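Local atomic coordinates of putative cytoplasmic protein (Salmonella enterica subsp. enterica serovar Typhimurium, PDB entry 4J32), a protein that probably hydrolyses peptidoglycan as a type VI secretion amidase effector of the papain-like NlpC/P60 class, here held by its immunity protein Tai4. Residues 129-134 / 162-167; 91-96 / 138-143; 24-29 / 62-67; 31-36 / 52-57. All coordinates share one frame; numbering follows the deposited sequence. Where two conformers were deposited one is given.

Contact 1 (129-134 / 162-167); sequences KGHGWS and PFVPEV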
loop_
_atom_site.group_PDB
_atom_site.type_symbol
_atom_site.label_atom_id
_atom_site.label_comp_id
_atom_site.label_asym_id
_atom_site.label_seq_id
_atom_site.Cartn_x
_atom_site.Cartn_y
_atom_site.Cartn_z
ATOM N N LYS A 129 -19.611 -15.768 -17.832
ATOM C CA LYS A 129 -19.612 -15.300 -16.454
ATOM C C LYS A 129 -19.168 -16.472 -15.596
ATOM O O LYS A 129 -19.522 -17.633 -15.859
ATOM C CB LYS A 129 -20.995 -14.822 -16.021
ATOM C CG LYS A 129 -21.467 -13.521 -16.705
ATOM C CD LYS A 129 -22.932 -13.267 -16.317
ATOM C CE LYS A 129 -23.517 -11.990 -16.948
ATOM N NZ LYS A 129 -24.987 -12.185 -17.341
ATOM N N GLY A 130 -18.393 -16.182 -14.561
ATOM C CA GLY A 130 -17.965 -17.242 -13.666
ATOM C C GLY A 130 -17.259 -16.688 -12.450
ATOM O O GLY A 130 -17.181 -15.460 -12.261
ATOM N N HIS A 131 -16.680 -17.586 -11.668
ATOM C CA HIS A 131 -15.946 -17.178 -10.474
ATOM C C HIS A 131 -14.452 -17.475 -10.549
ATOM O O HIS A 131 -14.004 -18.305 -11.347
ATOM C CB HIS A 131 -16.568 -17.813 -9.228
ATOM C CG HIS A 131 -16.545 -19.314 -9.216
ATOM N ND1 HIS A 131 -17.594 -20.078 -9.681
ATOM C CD2 HIS A 131 -15.623 -20.191 -8.749
ATOM C CE1 HIS A 131 -17.313 -21.360 -9.516
ATOM N NE2 HIS A 131 -16.125 -21.455 -8.944
ATOM N N GLY A 132 -13.675 -16.801 -9.707
ATOM C CA GLY A 132 -12.242 -17.061 -9.635
ATOM C C GLY A 132 -11.369 -15.880 -10.029
ATOM O O GLY A 132 -10.165 -15.885 -9.742
ATOM N N TRP A 133 -11.962 -14.870 -10.657
ATOM C CA TRP A 133 -11.227 -13.648 -11.006
ATOM C C TRP A 133 -11.505 -12.536 -10.017
ATOM O O TRP A 133 -12.630 -12.356 -9.570
ATOM C CB TRP A 133 -11.575 -13.129 -12.398
ATOM C CG TRP A 133 -10.945 -13.878 -13.530
ATOM C CD1 TRP A 133 -9.834 -14.684 -13.496
ATOM C CD2 TRP A 133 -11.392 -13.855 -14.886
ATOM N NE1 TRP A 133 -9.565 -15.156 -14.772
ATOM C CE2 TRP A 133 -10.512 -14.669 -15.634
ATOM C CE3 TRP A 133 -12.455 -13.218 -15.542
ATOM C CZ2 TRP A 133 -10.671 -14.875 -17.020
ATOM C CZ3 TRP A 133 -12.619 -13.428 -16.916
ATOM C CH2 TRP A 133 -11.719 -14.248 -17.638
ATOM N N SER A 134 -10.462 -11.777 -9.718
ATOM C CA SER A 134 -10.507 -10.792 -8.660
ATOM C C SER A 134 -10.871 -9.402 -9.171
ATOM O O SER A 134 -11.042 -8.487 -8.357
ATOM C CB SER A 134 -9.154 -10.751 -7.970
ATOM O OG SER A 134 -8.956 -11.955 -7.242
ATOM N N PRO A 162 -7.769 -20.673 -13.342
ATOM C CA PRO A 162 -8.361 -20.299 -12.057
ATOM C C PRO A 162 -9.793 -19.777 -12.222
ATOM O O PRO A 162 -10.568 -19.802 -11.276
ATOM C CB PRO A 162 -7.410 -19.212 -11.525
ATOM C CG PRO A 162 -6.796 -18.609 -12.742
ATOM C CD PRO A 162 -6.801 -19.669 -13.827
ATOM N N PHE A 163 -10.140 -19.333 -13.425
ATOM C CA PHE A 163 -11.509 -18.945 -13.738
ATOM C C PHE A 163 -12.383 -20.189 -13.949
ATOM O O PHE A 163 -12.018 -21.074 -14.724
ATOM C CB PHE A 163 -11.513 -18.094 -14.993
ATOM C CG PHE A 163 -12.852 -17.531 -15.340
ATOM C CD1 PHE A 163 -13.461 -16.591 -14.514
ATOM C CD2 PHE A 163 -13.505 -17.942 -16.503
ATOM C CE1 PHE A 163 -14.693 -16.053 -14.848
ATOM C CE2 PHE A 163 -14.746 -17.408 -16.847
ATOM C CZ PHE A 163 -15.342 -16.462 -16.015
ATOM N N VAL A 164 -13.501 -20.268 -13.226
ATOM C CA VAL A 164 -14.479 -21.365 -13.393
ATOM C C VAL A 164 -15.752 -20.810 -14.052
ATOM O O VAL A 164 -16.537 -20.131 -13.401
ATOM C CB VAL A 164 -14.835 -22.038 -12.061
ATOM C CG1 VAL A 164 -15.899 -23.151 -12.268
ATOM C CG2 VAL A 164 -13.577 -22.605 -11.381
ATOM N N PRO A 165 -15.943 -21.087 -15.353
ATOM C CA PRO A 165 -17.121 -20.588 -16.073
ATOM C C PRO A 165 -18.421 -21.189 -15.494
ATOM O O PRO A 165 -18.496 -22.399 -15.256
ATOM C CB PRO A 165 -16.904 -21.081 -17.520
ATOM C CG PRO A 165 -15.474 -21.569 -17.579
ATOM C CD PRO A 165 -15.050 -21.898 -16.201
ATOM N N GLU A 166 -19.399 -20.325 -15.229
ATOM C CA GLU A 166 -20.723 -20.746 -14.738
ATOM C C GLU A 166 -21.749 -20.748 -15.881
ATOM O O GLU A 166 -22.543 -21.684 -16.020
ATOM C CB GLU A 166 -21.208 -19.782 -13.646
ATOM C CG GLU A 166 -20.436 -19.826 -12.332
ATOM C CD GLU A 166 -20.395 -18.464 -11.651
ATOM O OE1 GLU A 166 -20.619 -17.413 -12.332
ATOM O OE2 GLU A 166 -20.082 -18.435 -10.450
ATOM N N VAL A 167 -21.746 -19.671 -16.675
ATOM C CA VAL A 167 -22.682 -19.531 -17.808
ATOM C C VAL A 167 -21.976 -18.921 -19.022
ATOM O O VAL A 167 -21.235 -17.939 -18.892
ATOM C CB VAL A 167 -23.918 -18.637 -17.474
ATOM C CG1 VAL A 167 -25.025 -18.811 -18.548
ATOM C CG2 VAL A 167 -24.473 -18.908 -16.089
HETATM O O HOH W 1 -20.160 -14.307 -12.132
#
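A classic beta bulge marks the antiparallel pairing of strands 124-131 and 164-172, where Glu166 and Val167 together face Lys129. The oxygen Lys129 O is gripped twice, by Glu166 N at 2.8 Å and by Val167 N at 3.1 Å, both donors lying in its carbonyl plane. Beyond the bulge, Val164 N meets His131 O at 2.8 Å, straight and nearly along the C=O axis. Gly130, without a side chain, lets the strands come close, its CA 3.2 Å from Val164 O in a CA-H...O contact. His131 has CG between the backbone N and the carbonyl carbon (chi1 61°), which lays its ring over Val164 CB. In the plane of that ring ND1 donates to Glu166 OE2 at 3.1 Å, from above the carboxylate plane, which may favour a protonated imidazole. The six-membered ring of Trp133 stacks face to face on the Phe163 ring, centroids 3.9 Å apart and planes at 20°, while Phe163 CB covers the five-membered ring. Gly132 donates its N-H to Glu2 of an immunity-protein chain. Two residues of one strand facing a single residue of its antiparallel neighbour are typical of the classic bulge.

Contact 2 (91-96 / 138-143); sequences YRVNDM and GHVTLW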
loop_
_atom_site.group_PDB
_atom_site.type_symbol
_atom_site.label_atom_id
_atom_site.label_comp_id
_atom_site.label_asym_id
_atom_site.label_seq_id
_atom_site.Cartn_x
_atom_site.Cartn_y
_atom_site.Cartn_z
ATOM N N TYR A 91 -16.354 0.978 -20.441
ATOM C CA TYR A 91 -15.091 0.577 -19.813
ATOM C C TYR A 91 -15.230 -0.444 -18.679
ATOM O O TYR A 91 -14.223 -0.870 -18.091
ATOM C CB TYR A 91 -14.264 1.805 -19.398
ATOM C CG TYR A 91 -14.960 2.778 -18.446
ATOM C CD1 TYR A 91 -14.944 2.559 -17.076
ATOM C CD2 TYR A 91 -15.619 3.918 -18.927
ATOM C CE1 TYR A 91 -15.553 3.455 -16.182
ATOM C CE2 TYR A 91 -16.220 4.827 -18.045
ATOM C CZ TYR A 91 -16.164 4.597 -16.673
ATOM O OH TYR A 91 -16.768 5.448 -15.777
ATOM N N ARG A 92 -16.468 -0.821 -18.370
ATOM C CA ARG A 92 -16.746 -1.886 -17.399
ATOM C C ARG A 92 -17.275 -3.139 -18.095
ATOM O O ARG A 92 -18.178 -3.072 -18.944
ATOM C CB ARG A 92 -17.749 -1.422 -16.337
ATOM C CG ARG A 92 -17.196 -0.306 -15.455
ATOM C CD ARG A 92 -18.223 0.149 -14.389
ATOM N NE ARG A 92 -17.532 0.953 -13.380
ATOM C CZ ARG A 92 -17.790 2.230 -13.080
ATOM N NH1 ARG A 92 -18.792 2.883 -13.679
ATOM N NH2 ARG A 92 -17.062 2.848 -12.148
ATOM N N VAL A 93 -16.718 -4.280 -17.704
ATOM C CA VAL A 93 -17.158 -5.581 -18.200
ATOM C C VAL A 93 -18.643 -5.803 -17.936
ATOM O O VAL A 93 -19.385 -6.168 -18.852
ATOM C CB VAL A 93 -16.331 -6.733 -17.586
ATOM C CG1 VAL A 93 -16.916 -8.108 -18.048
ATOM C CG2 VAL A 93 -14.860 -6.586 -18.052
ATOM N N ASN A 94 -19.089 -5.541 -16.710
ATOM C CA ASN A 94 -20.478 -5.770 -16.341
ATOM C C ASN A 94 -21.413 -4.926 -17.230
ATOM O O ASN A 94 -22.506 -5.366 -17.606
ATOM C CB ASN A 94 -20.702 -5.475 -14.851
ATOM C CG ASN A 94 -20.396 -6.681 -13.945
ATOM O OD1 ASN A 94 -20.282 -7.826 -14.418
ATOM N ND2 ASN A 94 -20.310 -6.436 -12.618
ATOM N N ASP A 95 -20.974 -3.700 -17.531
ATOM C CA ASP A 95 -21.756 -2.783 -18.370
ATOM C C ASP A 95 -21.818 -3.272 -19.806
ATOM O O ASP A 95 -22.877 -3.235 -20.426
ATOM C CB ASP A 95 -21.193 -1.348 -18.341
ATOM C CG ASP A 95 -21.614 -0.579 -17.101
ATOM O OD1 ASP A 95 -22.465 -1.082 -16.310
ATOM O OD2 ASP A 95 -21.101 0.543 -16.916
ATOM N N MET A 96 -20.707 -3.778 -20.317
ATOM C CA MET A 96 -20.680 -4.274 -21.693
ATOM C C MET A 96 -21.596 -5.473 -21.824
ATOM O O MET A 96 -22.362 -5.582 -22.801
ATOM C CB MET A 96 -19.262 -4.643 -22.148
ATOM C CG MET A 96 -19.225 -5.308 -23.550
ATOM S SD MET A 96 -20.040 -4.383 -24.889
ATOM C CE MET A 96 -19.084 -2.869 -24.987
ATOM N N GLY A 138 -16.608 -11.799 -15.242
ATOM C CA GLY A 138 -16.681 -12.491 -16.519
ATOM C C GLY A 138 -15.883 -11.805 -17.590
ATOM O O GLY A 138 -15.051 -10.941 -17.292
ATOM N N HIS A 139 -16.137 -12.204 -18.835
ATOM C CA HIS A 139 -15.352 -11.730 -19.975
ATOM C C HIS A 139 -16.298 -11.687 -21.174
ATOM O O HIS A 139 -17.278 -12.448 -21.220
ATOM C CB HIS A 139 -14.189 -12.691 -20.264
ATOM C CG HIS A 139 -13.095 -12.075 -21.082
ATOM N ND1 HIS A 139 -12.269 -11.084 -20.598
ATOM C CD2 HIS A 139 -12.701 -12.305 -22.359
ATOM C CE1 HIS A 139 -11.407 -10.732 -21.539
ATOM N NE2 HIS A 139 -11.655 -11.455 -22.621
ATOM N N VAL A 140 -16.015 -10.779 -22.101
ATOM C CA VAL A 140 -16.783 -10.630 -23.348
ATOM C C VAL A 140 -15.769 -10.540 -24.474
ATOM O O VAL A 140 -14.828 -9.734 -24.398
ATOM C CB VAL A 140 -17.584 -9.297 -23.435
ATOM C CG1 VAL A 140 -18.647 -9.374 -24.565
ATOM C CG2 VAL A 140 -18.204 -8.902 -22.119
ATOM N N THR A 141 -15.946 -11.361 -25.508
ATOM C CA THR A 141 -15.005 -11.355 -26.640
ATOM C C THR A 141 -15.683 -11.913 -27.908
ATOM O O THR A 141 -16.887 -12.164 -27.900
ATOM C CB THR A 141 -13.676 -12.106 -26.299
ATOM O OG1 THR A 141 -12.676 -11.827 -27.296
ATOM C CG2 THR A 141 -13.893 -13.583 -26.161
ATOM N N LEU A 142 -14.915 -12.074 -28.985
ATOM C CA LEU A 142 -15.432 -12.734 -30.179
ATOM C C LEU A 142 -14.939 -14.165 -30.221
ATOM O O LEU A 142 -13.907 -14.504 -29.630
ATOM C CB LEU A 142 -14.996 -11.998 -31.459
ATOM C CG LEU A 142 -15.400 -10.521 -31.538
ATOM C CD1 LEU A 142 -14.917 -9.994 -32.858
ATOM C CD2 LEU A 142 -16.907 -10.359 -31.433
ATOM N N TRP A 143 -15.704 -14.996 -30.916
ATOM C CA TRP A 143 -15.465 -16.424 -31.006
ATOM C C TRP A 143 -15.715 -16.825 -32.449
ATOM O O TRP A 143 -16.776 -16.502 -33.016
ATOM C CB TRP A 143 -16.425 -17.146 -30.026
ATOM C CG TRP A 143 -16.521 -18.630 -30.193
ATOM C CD1 TRP A 143 -17.516 -19.322 -30.841
ATOM C CD2 TRP A 143 -15.599 -19.614 -29.710
ATOM N NE1 TRP A 143 -17.267 -20.683 -30.773
ATOM C CE2 TRP A 143 -16.101 -20.883 -30.084
ATOM C CE3 TRP A 143 -14.408 -19.548 -28.971
ATOM C CZ2 TRP A 143 -15.441 -22.076 -29.764
ATOM C CZ3 TRP A 143 -13.755 -20.733 -28.654
ATOM C CH2 TRP A 143 -14.279 -21.978 -29.046
#
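The guanidinium of Arg92 has Tyr91 CE1 over the centre of one face, while its NE and NH1 donate to Leu44 O and Gln49 O of an immunity-protein chain. The side chain of His139 starts away from helix 93-103, and its NE2 is hydrogen-bonded to Asp150 OD2. No hydrogen bond joins the segments; valine and methionine carbons meet a valine methyl and a backbone carbonyl. Val93 CG1, anti to the backbone N, rests 3.5 Å from Gly138 O and 4.3 Å from Val140 CG2. Here the first turn of helix 93-103 lies on strand 138-143, outermost in the sheet within this chain of a papain-like NlpC/P60 protein. Met96 also has CG anti to the backbone N (chi1 174°), bringing it 4.0 Å from Val140 CG2, the two side chains crossing at about a right angle. Bends at chi2 and chi3 then lead the chain away, toward Ser62 on helix 57-67. At the helix start, Glu45 of the immunity-protein chain takes the N-H groups of Val93 and Asn94.

Contact 3 (24-29 / 62-67); sequences LAFRKV and SYVLNA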
loop_
_atom_site.group_PDB
_atom_site.type_symbol
_atom_site.label_atom_id
_atom_site.label_comp_id
_atom_site.label_asym_id
_atom_site.label_seq_id
_atom_site.Cartn_x
_atom_site.Cartn_y
_atom_site.Cartn_z
ATOM N N LEU A 24 -12.256 -8.516 -37.966
ATOM C CA LEU A 24 -11.257 -7.580 -38.458
ATOM C C LEU A 24 -11.066 -6.409 -37.485
ATOM O O LEU A 24 -9.936 -6.002 -37.180
ATOM C CB LEU A 24 -11.700 -7.053 -39.843
ATOM C CG LEU A 24 -10.889 -6.022 -40.609
ATOM C CD1 LEU A 24 -11.379 -6.048 -42.069
ATOM C CD2 LEU A 24 -10.984 -4.602 -40.025
ATOM N N ALA A 25 -12.161 -5.818 -37.046
ATOM C CA ALA A 25 -12.059 -4.630 -36.180
ATOM C C ALA A 25 -11.394 -5.001 -34.833
ATOM O O ALA A 25 -10.531 -4.289 -34.329
ATOM C CB ALA A 25 -13.450 -4.035 -35.933
ATOM N N PHE A 26 -11.782 -6.147 -34.286
ATOM C CA PHE A 26 -11.196 -6.612 -33.008
ATOM C C PHE A 26 -9.670 -6.691 -33.083
ATOM O O PHE A 26 -8.972 -6.263 -32.152
ATOM C CB PHE A 26 -11.782 -7.960 -32.584
ATOM C CG PHE A 26 -11.453 -8.326 -31.131
ATOM C CD1 PHE A 26 -12.372 -8.087 -30.114
ATOM C CD2 PHE A 26 -10.191 -8.844 -30.807
ATOM C CE1 PHE A 26 -12.068 -8.409 -28.771
ATOM C CE2 PHE A 26 -9.864 -9.162 -29.458
ATOM C CZ PHE A 26 -10.802 -8.928 -28.460
ATOM N N ARG A 27 -9.148 -7.241 -34.179
ATOM C CA ARG A 27 -7.716 -7.348 -34.371
ATOM C C ARG A 27 -6.989 -6.009 -34.235
ATOM O O ARG A 27 -5.883 -5.963 -33.687
ATOM C CB ARG A 27 -7.409 -7.994 -35.730
ATOM C CG ARG A 27 -5.933 -8.275 -35.968
ATOM C CD ARG A 27 -5.696 -8.883 -37.341
ATOM N NE ARG A 27 -6.272 -10.213 -37.464
ATOM C CZ ARG A 27 -7.258 -10.532 -38.301
ATOM N NH1 ARG A 27 -7.773 -9.612 -39.120
ATOM N NH2 ARG A 27 -7.683 -11.781 -38.355
ATOM N N LYS A 28 -7.612 -4.921 -34.699
ATOM C CA LYS A 28 -6.971 -3.594 -34.657
ATOM C C LYS A 28 -6.657 -3.166 -33.225
ATOM O O LYS A 28 -5.764 -2.351 -33.000
ATOM C CB LYS A 28 -7.837 -2.514 -35.310
ATOM C CG LYS A 28 -8.356 -2.830 -36.738
ATOM C CD LYS A 28 -7.318 -3.396 -37.697
ATOM C CE LYS A 28 -6.317 -2.367 -38.176
ATOM N NZ LYS A 28 -5.455 -2.961 -39.271
ATOM N N VAL A 29 -7.417 -3.705 -32.280
ATOM C CA VAL A 29 -7.232 -3.364 -30.862
ATOM C C VAL A 29 -6.830 -4.552 -29.987
ATOM O O VAL A 29 -6.912 -4.463 -28.759
ATOM C CB VAL A 29 -8.488 -2.623 -30.278
ATOM C CG1 VAL A 29 -8.642 -1.242 -30.923
ATOM C CG2 VAL A 29 -9.783 -3.465 -30.454
ATOM N N SER A 62 -16.312 -2.389 -27.437
ATOM C CA SER A 62 -16.860 -1.099 -27.867
ATOM C C SER A 62 -16.317 -0.684 -29.244
ATOM O O SER A 62 -17.060 -0.216 -30.114
ATOM C CB SER A 62 -16.552 -0.011 -26.830
ATOM O OG SER A 62 -17.209 -0.296 -25.602
ATOM N N TYR A 63 -15.012 -0.848 -29.427
ATOM C CA TYR A 63 -14.392 -0.562 -30.718
ATOM C C TYR A 63 -15.068 -1.376 -31.841
ATOM O O TYR A 63 -15.417 -0.822 -32.883
ATOM C CB TYR A 63 -12.886 -0.842 -30.647
ATOM C CG TYR A 63 -12.126 -0.519 -31.922
ATOM C CD1 TYR A 63 -11.542 0.737 -32.103
ATOM C CD2 TYR A 63 -11.960 -1.485 -32.926
ATOM C CE1 TYR A 63 -10.822 1.030 -33.261
ATOM C CE2 TYR A 63 -11.243 -1.201 -34.101
ATOM C CZ TYR A 63 -10.685 0.055 -34.259
ATOM O OH TYR A 63 -9.956 0.370 -35.392
ATOM N N VAL A 64 -15.262 -2.676 -31.618
ATOM C CA VAL A 64 -15.959 -3.543 -32.585
ATOM C C VAL A 64 -17.326 -2.969 -32.972
ATOM O O VAL A 64 -17.660 -2.840 -34.158
ATOM C CB VAL A 64 -16.118 -4.988 -32.014
ATOM C CG1 VAL A 64 -17.137 -5.831 -32.851
ATOM C CG2 VAL A 64 -14.747 -5.680 -31.904
ATOM N N LEU A 65 -18.127 -2.631 -31.972
ATOM C CA LEU A 65 -19.472 -2.103 -32.246
ATOM C C LEU A 65 -19.399 -0.767 -33.005
ATOM O O LEU A 65 -20.108 -0.550 -34.006
ATOM C CB LEU A 65 -20.249 -1.941 -30.935
ATOM C CG LEU A 65 -20.493 -3.276 -30.194
ATOM C CD1 LEU A 65 -20.911 -2.992 -28.760
ATOM C CD2 LEU A 65 -21.552 -4.109 -30.921
ATOM N N ASN A 66 -18.528 0.116 -32.544
ATOM C CA ASN A 66 -18.364 1.418 -33.200
ATOM C C ASN A 66 -17.882 1.271 -34.620
ATOM O O ASN A 66 -18.333 2.000 -35.499
ATOM C CB ASN A 66 -17.436 2.338 -32.402
ATOM C CG ASN A 66 -18.077 2.815 -31.118
ATOM O OD1 ASN A 66 -19.286 3.013 -31.065
ATOM N ND2 ASN A 66 -17.277 2.981 -30.073
ATOM N N ALA A 67 -17.019 0.288 -34.861
ATOM C CA ALA A 67 -16.383 0.127 -36.180
ATOM C C ALA A 67 -17.215 -0.562 -37.248
ATOM O O ALA A 67 -16.950 -0.395 -38.452
ATOM C CB ALA A 67 -15.028 -0.559 -36.033
#
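Helices 19-28 and 57-67 of this papain-like fold cross with N-to-C directions 132° apart and local axes 8.5 Å from each other. The small Ala25 sits at the closest backbone approach, CA to CA with Val64. Its methyl enters the hollow beside Val64 CA, between Tyr63 and Ala67, one helical turn apart, with Ala25 CB 3.8 Å from Ala67 CB. Tyr63 is the large bump coming the other way. With CG anti to the backbone N (chi1 -177°), its ring reaches past Ala25 O into the recess formed with Lys28 CB and Val29. Val29 covers one face of the ring: CG1 sits over its centre in a CH-pi contact, 3.6 Å from the Tyr63 ring centroid and 11° off the normal. Tyr63 OH ends alongside the stem of Lys28, whose bent chain leads NZ away to a bound 2-ethoxyethanol. On the flank toward strand 138-143, Val64 CG2 fits the elbow of Phe26, 3.8 Å from Phe26 CB and, at the ring edge, 3.8 Å from Phe26 CD1.

Contact 4 (31-36 / 52-57); sequences HSVADV and YFQNAC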
loop_
_atom_site.group_PDB
_atom_site.type_symbol
_atom_site.label_atom_id
_atom_site.label_comp_id
_atom_site.label_asym_id
_atom_site.label_seq_id
_atom_site.Cartn_x
_atom_site.Cartn_y
_atom_site.Cartn_z
ATOM N N HIS A 31 -4.278 -5.619 -28.664
ATOM C CA HIS A 31 -2.944 -5.271 -28.187
ATOM C C HIS A 31 -3.014 -4.935 -26.709
ATOM O O HIS A 31 -4.092 -5.016 -26.112
ATOM C CB HIS A 31 -2.401 -4.071 -28.971
ATOM C CG HIS A 31 -2.366 -4.314 -30.442
ATOM N ND1 HIS A 31 -1.412 -5.116 -31.030
ATOM C CD2 HIS A 31 -3.207 -3.932 -31.432
ATOM C CE1 HIS A 31 -1.638 -5.178 -32.333
ATOM N NE2 HIS A 31 -2.724 -4.473 -32.600
ATOM N N SER A 32 -1.861 -4.572 -26.131
ATOM C CA SER A 32 -1.809 -4.144 -24.724
ATOM C C SER A 32 -2.781 -2.991 -24.505
ATOM O O SER A 32 -3.048 -2.224 -25.427
ATOM C CB SER A 32 -0.393 -3.729 -24.320
ATOM O OG SER A 32 -0.015 -2.473 -24.888
ATOM N N VAL A 33 -3.293 -2.853 -23.286
ATOM C CA VAL A 33 -4.155 -1.714 -22.967
ATOM C C VAL A 33 -3.470 -0.357 -23.292
ATOM O O VAL A 33 -4.137 0.546 -23.828
ATOM C CB VAL A 33 -4.705 -1.789 -21.495
ATOM C CG1 VAL A 33 -3.582 -1.643 -20.463
ATOM C CG2 VAL A 33 -5.787 -0.754 -21.265
ATOM N N ALA A 34 -2.160 -0.230 -23.026
ATOM C CA ALA A 34 -1.423 0.987 -23.400
ATOM C C ALA A 34 -1.561 1.259 -24.901
ATOM O O ALA A 34 -1.859 2.385 -25.310
ATOM C CB ALA A 34 0.067 0.926 -22.998
ATOM N N ASP A 35 -1.372 0.220 -25.713
ATOM C CA ASP A 35 -1.455 0.371 -27.164
ATOM C C ASP A 35 -2.886 0.709 -27.622
ATOM O O ASP A 35 -3.073 1.529 -28.525
ATOM C CB ASP A 35 -0.901 -0.866 -27.884
ATOM C CG ASP A 35 0.632 -0.933 -27.867
ATOM O OD1 ASP A 35 1.313 0.058 -27.516
ATOM O OD2 ASP A 35 1.171 -1.995 -28.220
ATOM N N VAL A 36 -3.881 0.080 -27.000
ATOM C CA VAL A 36 -5.297 0.370 -27.250
ATOM C C VAL A 36 -5.588 1.856 -27.024
ATOM O O VAL A 36 -6.282 2.492 -27.828
ATOM C CB VAL A 36 -6.209 -0.505 -26.359
ATOM C CG1 VAL A 36 -7.693 -0.100 -26.495
ATOM C CG2 VAL A 36 -6.036 -1.980 -26.734
ATOM N N TYR A 52 -6.104 4.702 -15.253
ATOM C CA TYR A 52 -7.440 4.442 -14.696
ATOM C C TYR A 52 -8.074 3.207 -15.299
ATOM O O TYR A 52 -8.851 2.531 -14.627
ATOM C CB TYR A 52 -8.391 5.615 -14.947
ATOM C CG TYR A 52 -7.936 6.897 -14.309
ATOM C CD1 TYR A 52 -8.372 7.246 -13.038
ATOM C CD2 TYR A 52 -7.078 7.770 -14.989
ATOM C CE1 TYR A 52 -7.944 8.435 -12.433
ATOM C CE2 TYR A 52 -6.645 8.962 -14.396
ATOM C CZ TYR A 52 -7.094 9.277 -13.114
ATOM O OH TYR A 52 -6.692 10.457 -12.529
ATOM N N PHE A 53 -7.803 2.946 -16.580
ATOM C CA PHE A 53 -8.338 1.734 -17.217
ATOM C C PHE A 53 -7.171 0.805 -17.459
ATOM O O PHE A 53 -6.155 1.235 -18.013
ATOM C CB PHE A 53 -8.969 2.038 -18.577
ATOM C CG PHE A 53 -10.102 3.041 -18.538
ATOM C CD1 PHE A 53 -10.835 3.268 -17.369
ATOM C CD2 PHE A 53 -10.468 3.705 -19.719
ATOM C CE1 PHE A 53 -11.902 4.177 -17.350
ATOM C CE2 PHE A 53 -11.532 4.618 -19.714
ATOM C CZ PHE A 53 -12.238 4.861 -18.530
ATOM N N GLN A 54 -7.333 -0.454 -17.042
ATOM C CA GLN A 54 -6.320 -1.490 -17.254
ATOM C C GLN A 54 -6.896 -2.733 -17.940
ATOM O O GLN A 54 -6.141 -3.537 -18.500
ATOM C CB GLN A 54 -5.689 -1.892 -15.900
ATOM C CG GLN A 54 -4.927 -0.759 -15.212
ATOM C CD GLN A 54 -3.611 -0.422 -15.934
ATOM O OE1 GLN A 54 -2.590 -1.022 -15.675
ATOM N NE2 GLN A 54 -3.664 0.510 -16.877
ATOM N N ASN A 55 -8.213 -2.904 -17.860
ATOM C CA ASN A 55 -8.893 -4.043 -18.510
ATOM C C ASN A 55 -9.451 -3.597 -19.865
ATOM O O ASN A 55 -10.454 -2.884 -19.924
ATOM C CB ASN A 55 -10.017 -4.625 -17.643
ATOM C CG ASN A 55 -10.603 -5.916 -18.245
ATOM O OD1 ASN A 55 -10.224 -6.319 -19.358
ATOM N ND2 ASN A 55 -11.499 -6.571 -17.511
ATOM N N ALA A 56 -8.770 -3.998 -20.934
ATOM C CA ALA A 56 -9.164 -3.558 -22.292
ATOM C C ALA A 56 -10.387 -4.279 -22.852
ATOM O O ALA A 56 -10.966 -3.829 -23.858
ATOM C CB ALA A 56 -7.971 -3.656 -23.253
ATOM N N CYS A 57 -10.799 -5.360 -22.190
ATOM C CA CYS A 57 -11.916 -6.192 -22.647
ATOM C C CYS A 57 -13.135 -5.370 -23.164
ATOM O O CYS A 57 -13.482 -5.479 -24.347
ATOM C CB CYS A 57 -12.303 -7.233 -21.585
ATOM S SG CYS A 57 -13.949 -7.938 -21.874
#
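Val33, Ala56 and Gln54 carry most of this meeting between helix 33-40 and the loop leading into helix 57-67. Val33 straddles the loop backbone. Its CG2, anti to the backbone N, lies 3.8 Å from Phe53 O, and its CG1, in the crowded position between the backbone N and the carbonyl carbon (chi1 66°), lies 3.7 Å from Gln54 O. Ala56 answers with its CB directed at the helix, 4.1 Å from Val33 CG2 and 4.3 Å from Val36 CG2, so one methyl serves two valines a turn apart. Gln54 starts away from the helix, but the bend at chi2 (-71°) swings its amide back across Val33 at about a right angle. There NE2 donates to Phe53 O at 2.8 Å, fixing the amide next to Val33 CG1. Both segments carry a capping bond of their own: Ser32, the N-cap, accepts through OG from Asp35 N at 3.1 Å, and Asn55, preceding the turn into helix 57-67, accepts through OD1 from Cys57 N at 3.0 Å in an Asx turn. The lack of any hydrogen bond between the two segments implies that van der Waals contact does the joining.

How the contacts relate
Along the chain the helical contacts come first: 31-36 with 52-57 (contact 4) falls wholly between the two segments of contact 3. Contacts 1 and 2 follow and interleave, joining through the sheet strands 124-131 and 138-143. Contact 2, near the chain centre, is the hub, its centre about 13 Å from the centre of each of the others and touching all three; contacts 1 and 3 lie about 25 Å apart, centre to centre, on opposite sides of the chain centre. Where contacts 2 and 4 touch, Cys57 opens helix 57-67 against His139, itself bonded to Asp150, consistent with the Cys-His-acid site of papain-like peptidases at a helix-sheet junction.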